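Side-chain contacts in Melibiose/raffinose/stachyose-binding protein MelE (PDB 4R6H), which binds melibiose, raffinose and stachyose and serves as the solute-binding component of the MelEDC-MsmX ABC transporter that imports them: residues L259-K264 against Q276-I281; H212-Q217 against G221-S226. One frame throughout, in Å; residues are numbered along the deposited sequence.

Contact 1: L259-K264 against Q276-I281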
loop_
_atom_site.group_PDB
_atom_site.type_symbol
_atom_site.label_atom_id
_atom_site.label_comp_id
_atom_site.label_asym_id
_atom_site.label_seq_id
_atom_site.Cartn_x
_atom_site.Cartn_y
_atom_site.Cartn_z
ATOM N N LEU A 259 15.254 4.949 -16.160
ATOM C CA LEU A 259 16.149 3.798 -16.091
ATOM C C LEU A 259 15.417 2.500 -16.452
ATOM O O LEU A 259 15.952 1.653 -17.191
ATOM C CB LEU A 259 16.798 3.636 -14.717
ATOM C CG LEU A 259 17.820 4.683 -14.373
ATOM C CD1 LEU A 259 18.162 4.534 -12.886
ATOM C CD2 LEU A 259 19.079 4.604 -15.236
ATOM N N MET A 260 14.187 2.327 -15.971
ATOM C CA MET A 260 13.423 1.152 -16.293
ATOM C C MET A 260 13.137 1.087 -17.816
ATOM O O MET A 260 13.252 0.038 -18.428
ATOM C CB MET A 260 12.136 1.159 -15.441
ATOM C CG MET A 260 11.300 -0.117 -15.460
ATOM S SD MET A 260 12.133 -1.688 -15.106
ATOM C CE MET A 260 11.365 -2.258 -13.624
ATOM N N ALA A 261 12.788 2.228 -18.394
ATOM C CA ALA A 261 12.517 2.303 -19.850
ATOM C C ALA A 261 13.758 2.055 -20.690
ATOM O O ALA A 261 13.625 1.766 -21.871
ATOM C CB ALA A 261 11.970 3.660 -20.181
ATOM N N GLN A 262 14.947 2.187 -20.114
ATOM C CA GLN A 262 16.197 1.947 -20.832
ATOM C C GLN A 262 16.720 0.539 -20.599
ATOM O O GLN A 262 17.868 0.229 -20.921
ATOM C CB GLN A 262 17.216 3.001 -20.415
ATOM C CG GLN A 262 16.886 4.353 -20.966
ATOM C CD GLN A 262 17.708 5.483 -20.337
ATOM O OE1 GLN A 262 18.602 5.263 -19.515
ATOM N NE2 GLN A 262 17.389 6.698 -20.729
ATOM N N ASN A 263 15.883 -0.376 -20.062
ATOM C CA ASN A 263 16.326 -1.746 -19.799
ATOM C C ASN A 263 17.541 -1.826 -18.867
ATOM O O ASN A 263 18.361 -2.757 -18.963
ATOM C CB ASN A 263 16.617 -2.500 -21.120
ATOM C CG ASN A 263 15.359 -2.813 -21.892
ATOM O OD1 ASN A 263 14.536 -3.648 -21.482
ATOM N ND2 ASN A 263 15.188 -2.161 -23.015
ATOM N N LYS A 264 17.589 -0.915 -17.892
ATOM C CA LYS A 264 18.678 -0.851 -16.941
ATOM C C LYS A 264 18.379 -1.472 -15.568
ATOM O O LYS A 264 19.291 -1.569 -14.717
ATOM C CB LYS A 264 19.209 0.574 -16.846
ATOM C CG LYS A 264 19.970 0.959 -18.117
ATOM C CD LYS A 264 20.454 2.402 -18.125
ATOM C CE LYS A 264 21.172 2.737 -19.432
ATOM N NZ LYS A 264 21.061 4.190 -19.753
ATOM N N GLN A 276 2.867 1.532 -16.723
ATOM C CA GLN A 276 2.153 2.417 -17.640
ATOM C C GLN A 276 3.018 3.630 -17.993
ATOM O O GLN A 276 3.030 4.130 -19.146
ATOM C CB GLN A 276 0.773 2.799 -17.044
ATOM C CG GLN A 276 0.751 3.662 -15.755
ATOM C CD GLN A 276 -0.536 3.606 -14.908
ATOM O OE1 GLN A 276 -1.125 4.639 -14.557
ATOM N NE2 GLN A 276 -0.917 2.445 -14.532
ATOM N N ASP A 277 3.777 4.115 -17.024
ATOM C CA ASP A 277 4.639 5.272 -17.233
ATOM C C ASP A 277 5.801 4.939 -18.178
ATOM O O ASP A 277 6.156 5.745 -19.051
ATOM C CB ASP A 277 5.190 5.785 -15.917
ATOM C CG ASP A 277 4.133 6.389 -15.024
ATOM O OD1 ASP A 277 3.058 6.778 -15.543
ATOM O OD2 ASP A 277 4.428 6.398 -13.791
ATOM N N VAL A 278 6.388 3.759 -18.002
ATOM C CA VAL A 278 7.463 3.293 -18.869
ATOM C C VAL A 278 6.953 3.080 -20.298
ATOM O O VAL A 278 7.628 3.475 -21.247
ATOM C CB VAL A 278 8.046 1.957 -18.291
ATOM C CG1 VAL A 278 8.883 1.192 -19.318
ATOM C CG2 VAL A 278 8.873 2.256 -17.063
ATOM N N ALA A 279 5.771 2.471 -20.428
ATOM C CA ALA A 279 5.181 2.226 -21.762
ATOM C C ALA A 279 4.989 3.499 -22.548
ATOM O O ALA A 279 5.108 3.476 -23.797
ATOM C CB ALA A 279 3.881 1.475 -21.626
ATOM N N GLN A 280 4.726 4.618 -21.865
ATOM C CA GLN A 280 4.563 5.897 -22.553
ATOM C C GLN A 280 5.862 6.410 -23.166
ATOM O O GLN A 280 5.832 7.123 -24.183
ATOM C CB GLN A 280 3.966 6.951 -21.601
ATOM C CG GLN A 280 2.570 6.604 -21.090
ATOM C CD GLN A 280 1.477 6.786 -22.129
ATOM O OE1 GLN A 280 0.889 5.807 -22.625
ATOM N NE2 GLN A 280 1.190 8.039 -22.465
ATOM N N ILE A 281 6.981 6.074 -22.561
ATOM C CA ILE A 281 8.297 6.523 -23.007
ATOM C C ILE A 281 8.953 5.497 -23.970
ATOM O O ILE A 281 9.606 5.844 -24.971
ATOM C CB ILE A 281 9.203 6.773 -21.781
ATOM C CG1 ILE A 281 8.725 8.072 -21.093
ATOM C CG2 ILE A 281 10.654 6.877 -22.177
ATOM C CD1 ILE A 281 9.095 8.129 -19.635
#
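Ala261 and Val278 are the nearest CA pair, 5.2 Å apart. Residues 259-264 hold the last turn of helix 256-261 and the bend after it, and residues 276-281 lie on helix 274-281. No hydrogen bond joins the two segments; the contact is apolar. Val278 sends its two methyls to different partners. Val278 CG1, anti to the backbone N (chi1 164°), comes within 3.8 Å of Ala261 CA. Val278 CG2 meets Met260 CG at 3.8 Å in one of the two modelled Met260 conformers. In it, the Met260 and Val278 side chains cross at about a right angle. Met260 then bends at chi2 (52°) and chi3, and its sulfur end leads away from Val278. The same conformer touches Ile265 and Val287 on neighbouring strands. Ile281 closes the exposed border of the contact, its CG2 4.0 Å from Ala261 CB. Ala261 CB also lies 4.0 Å from Val278 CG1. Just beyond the second segment, Asn282 ND2 hydrogen-bonds to Ala261 O. A Schellman motif ends the first helix. Lys264 N donates to Leu259 O, Asn263 N donates to Met260 O, and Asn263 takes the positive phi. The chain then enters strand 265-269, passes through helix 274-281 and returns in strand 287-291. Both strands pair antiparallel with strand 141-148, so helix 274-281 is the connection of a beta-alpha-beta crossover, and helix 256-261 packs beside it.

Contact 2: H212-Q217 against G221-S226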
loop_
_atom_site.group_PDB
_atom_site.type_symbol
_atom_site.label_atom_id
_atom_site.label_comp_id
_atom_site.label_asym_id
_atom_site.label_seq_id
_atom_site.Cartn_x
_atom_site.Cartn_y
_atom_site.Cartn_z
ATOM N N HIS A 212 5.054 -20.072 11.809
ATOM C CA HIS A 212 6.164 -19.147 11.945
ATOM C C HIS A 212 5.671 -17.733 11.917
ATOM O O HIS A 212 6.028 -16.939 11.035
ATOM C CB HIS A 212 7.236 -19.398 10.849
ATOM C CG HIS A 212 7.725 -20.814 10.829
ATOM N ND1 HIS A 212 7.336 -21.732 9.880
ATOM C CD2 HIS A 212 8.492 -21.495 11.714
ATOM C CE1 HIS A 212 7.876 -22.906 10.153
ATOM N NE2 HIS A 212 8.593 -22.786 11.253
ATOM N N ASN A 213 4.794 -17.406 12.857
ATOM C CA ASN A 213 4.346 -16.071 12.982
ATOM C C ASN A 213 4.330 -15.560 14.393
ATOM O O ASN A 213 4.434 -16.310 15.381
ATOM C CB ASN A 213 3.002 -15.898 12.323
ATOM C CG ASN A 213 1.862 -16.344 13.180
ATOM O OD1 ASN A 213 1.332 -15.568 14.014
ATOM N ND2 ASN A 213 1.460 -17.564 12.995
ATOM N N GLU A 214 4.272 -14.241 14.449
ATOM C CA GLU A 214 4.436 -13.494 15.668
ATOM C C GLU A 214 3.351 -12.449 15.843
ATOM O O GLU A 214 3.578 -11.470 16.509
ATOM C CB GLU A 214 5.800 -12.830 15.641
ATOM C CG GLU A 214 6.969 -13.804 15.527
ATOM C CD GLU A 214 7.217 -14.496 16.831
ATOM O OE1 GLU A 214 7.138 -13.794 17.860
ATOM O OE2 GLU A 214 7.489 -15.713 16.826
ATOM N N LYS A 215 2.190 -12.679 15.239
ATOM C CA LYS A 215 1.061 -11.722 15.329
ATOM C C LYS A 215 0.744 -11.318 16.767
ATOM O O LYS A 215 0.659 -10.146 17.116
ATOM C CB LYS A 215 -0.204 -12.314 14.703
ATOM C CG LYS A 215 -0.168 -12.500 13.180
ATOM C CD LYS A 215 -1.467 -13.203 12.740
ATOM C CE LYS A 215 -1.517 -13.547 11.262
ATOM N NZ LYS A 215 -2.790 -14.219 10.878
ATOM N N LYS A 216 0.586 -12.323 17.622
ATOM C CA LYS A 216 0.182 -12.038 19.005
ATOM C C LYS A 216 1.239 -11.252 19.758
ATOM O O LYS A 216 0.914 -10.297 20.484
ATOM C CB LYS A 216 -0.111 -13.343 19.740
ATOM C CG LYS A 216 -1.292 -14.094 19.182
ATOM C CD LYS A 216 -1.666 -15.273 20.080
ATOM C CE LYS A 216 -2.523 -16.317 19.371
ATOM N NZ LYS A 216 -2.906 -17.394 20.341
ATOM N N GLN A 217 2.511 -11.612 19.561
ATOM C CA GLN A 217 3.622 -10.958 20.244
ATOM C C GLN A 217 3.870 -9.529 19.762
ATOM O O GLN A 217 4.205 -8.646 20.529
ATOM C CB GLN A 217 4.908 -11.765 20.073
ATOM C CG GLN A 217 4.814 -13.203 20.625
ATOM C CD GLN A 217 4.316 -14.241 19.633
ATOM O OE1 GLN A 217 3.558 -13.967 18.707
ATOM N NE2 GLN A 217 4.754 -15.474 19.841
ATOM N N GLY A 221 3.346 -6.446 22.568
ATOM C CA GLY A 221 4.567 -5.813 23.005
ATOM C C GLY A 221 5.720 -6.719 23.367
ATOM O O GLY A 221 6.790 -6.223 23.701
ATOM N N THR A 222 5.497 -8.028 23.305
ATOM C CA THR A 222 6.535 -9.017 23.658
ATOM C C THR A 222 7.411 -9.478 22.473
ATOM O O THR A 222 8.319 -10.278 22.659
ATOM C CB THR A 222 5.975 -10.247 24.382
ATOM O OG1 THR A 222 5.157 -11.031 23.501
ATOM C CG2 THR A 222 5.158 -9.815 25.628
ATOM N N PHE A 223 7.164 -8.957 21.272
ATOM C CA PHE A 223 7.963 -9.352 20.111
ATOM C C PHE A 223 9.465 -9.150 20.310
ATOM O O PHE A 223 9.925 -8.084 20.723
ATOM C CB PHE A 223 7.507 -8.528 18.890
ATOM C CG PHE A 223 8.242 -8.858 17.623
ATOM C CD1 PHE A 223 8.111 -10.103 17.059
ATOM C CD2 PHE A 223 9.097 -7.932 17.039
ATOM C CE1 PHE A 223 8.792 -10.430 15.890
ATOM C CE2 PHE A 223 9.782 -8.243 15.867
ATOM C CZ PHE A 223 9.643 -9.502 15.310
ATOM N N GLN A 224 10.222 -10.188 19.959
ATOM C CA GLN A 224 11.672 -10.130 20.004
ATOM C C GLN A 224 12.219 -9.695 18.647
ATOM O O GLN A 224 12.114 -10.435 17.678
ATOM C CB GLN A 224 12.218 -11.504 20.362
ATOM C CG GLN A 224 11.879 -11.966 21.774
ATOM C CD GLN A 224 12.289 -10.963 22.811
ATOM O OE1 GLN A 224 11.447 -10.246 23.352
ATOM N NE2 GLN A 224 13.591 -10.872 23.071
ATOM N N TRP A 225 12.835 -8.518 18.608
ATOM C CA TRP A 225 13.334 -7.930 17.369
ATOM C C TRP A 225 14.501 -8.703 16.772
ATOM O O TRP A 225 14.872 -8.493 15.620
ATOM C CB TRP A 225 13.607 -6.426 17.543
ATOM C CG TRP A 225 12.290 -5.701 17.539
ATOM C CD1 TRP A 225 11.454 -5.492 18.598
ATOM C CD2 TRP A 225 11.619 -5.179 16.384
ATOM N NE1 TRP A 225 10.305 -4.844 18.167
ATOM C CE2 TRP A 225 10.392 -4.638 16.817
ATOM C CE3 TRP A 225 11.956 -5.090 15.030
ATOM C CZ2 TRP A 225 9.485 -4.035 15.932
ATOM C CZ3 TRP A 225 11.069 -4.493 14.148
ATOM C CH2 TRP A 225 9.836 -3.986 14.610
ATOM N N SER A 226 15.087 -9.619 17.545
ATOM C CA SER A 226 16.044 -10.542 16.973
ATOM C C SER A 226 15.465 -11.337 15.788
ATOM O O SER A 226 16.215 -11.750 14.880
ATOM C CB SER A 226 16.579 -11.505 18.057
ATOM O OG SER A 226 15.542 -12.323 18.553
HETATM O O HOH W 1 8.635 -12.953 19.590
#
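Gln217 and Phe223 bring the backbones together, with CA atoms 4.6 Å apart, where the chain turns back after the short helix 215-220. The Gln217 carbonyl oxygen sits in the bend. Gln217 O accepts weak hydrogen bonds from Gly221 N and from Phe223 N, each at 3.1 Å. Thr222 OG1 lies 3.5 Å from Gln217 CB, while its hydrogen bond goes to Asn220 OD1. An Asx turn leads into the helix, and a positive-phi glycine follows it. Asn213 OD1 accepts from Lys215 N in the turn, Glu214 holds the N-cap position, and Gly221 leaves the helix. A CB on Gly221 would press on the preceding carbonyl oxygen. The Phe223 ring, its CG anti to the backbone N (chi1 -179°), lies between Glu214 and Trp225. Glu214 CB meets the ring obliquely, 3.8 Å from Phe223 CE1, and Glu214 CG lies at the ring edge. The carboxylate and ring planes are 51° apart. Phe223 CE2 stands over the centre of the Trp225 ring, 3.6 Å above its plane. Putting an alanine at Phe223 would probably open a gap between Glu214 and Trp225 and take away the ring that packs on that indole face. Tyr412 of helix 401-420 also touches the Phe223 ring.

Contacts 1 and 2 lie on opposite sides of the chain's centre, with their own centres about 40 Å apart. They do not touch and share no helix or strand. Contact 1 is the more buried: three of its four touching residues are inside the protein. It joins two separate helices beside a sheet, using aliphatic groups alone. Contact 2 is partly buried and folds the chain back around the single short helix 215-220. There, weak backbone bonds and an aromatic ring do the work, and helix 401-420 lies alongside. The helix ends differ too: contact 1 has an asparagine in a Schellman motif, contact 2 a glycine whose backbone angles exclude a CB.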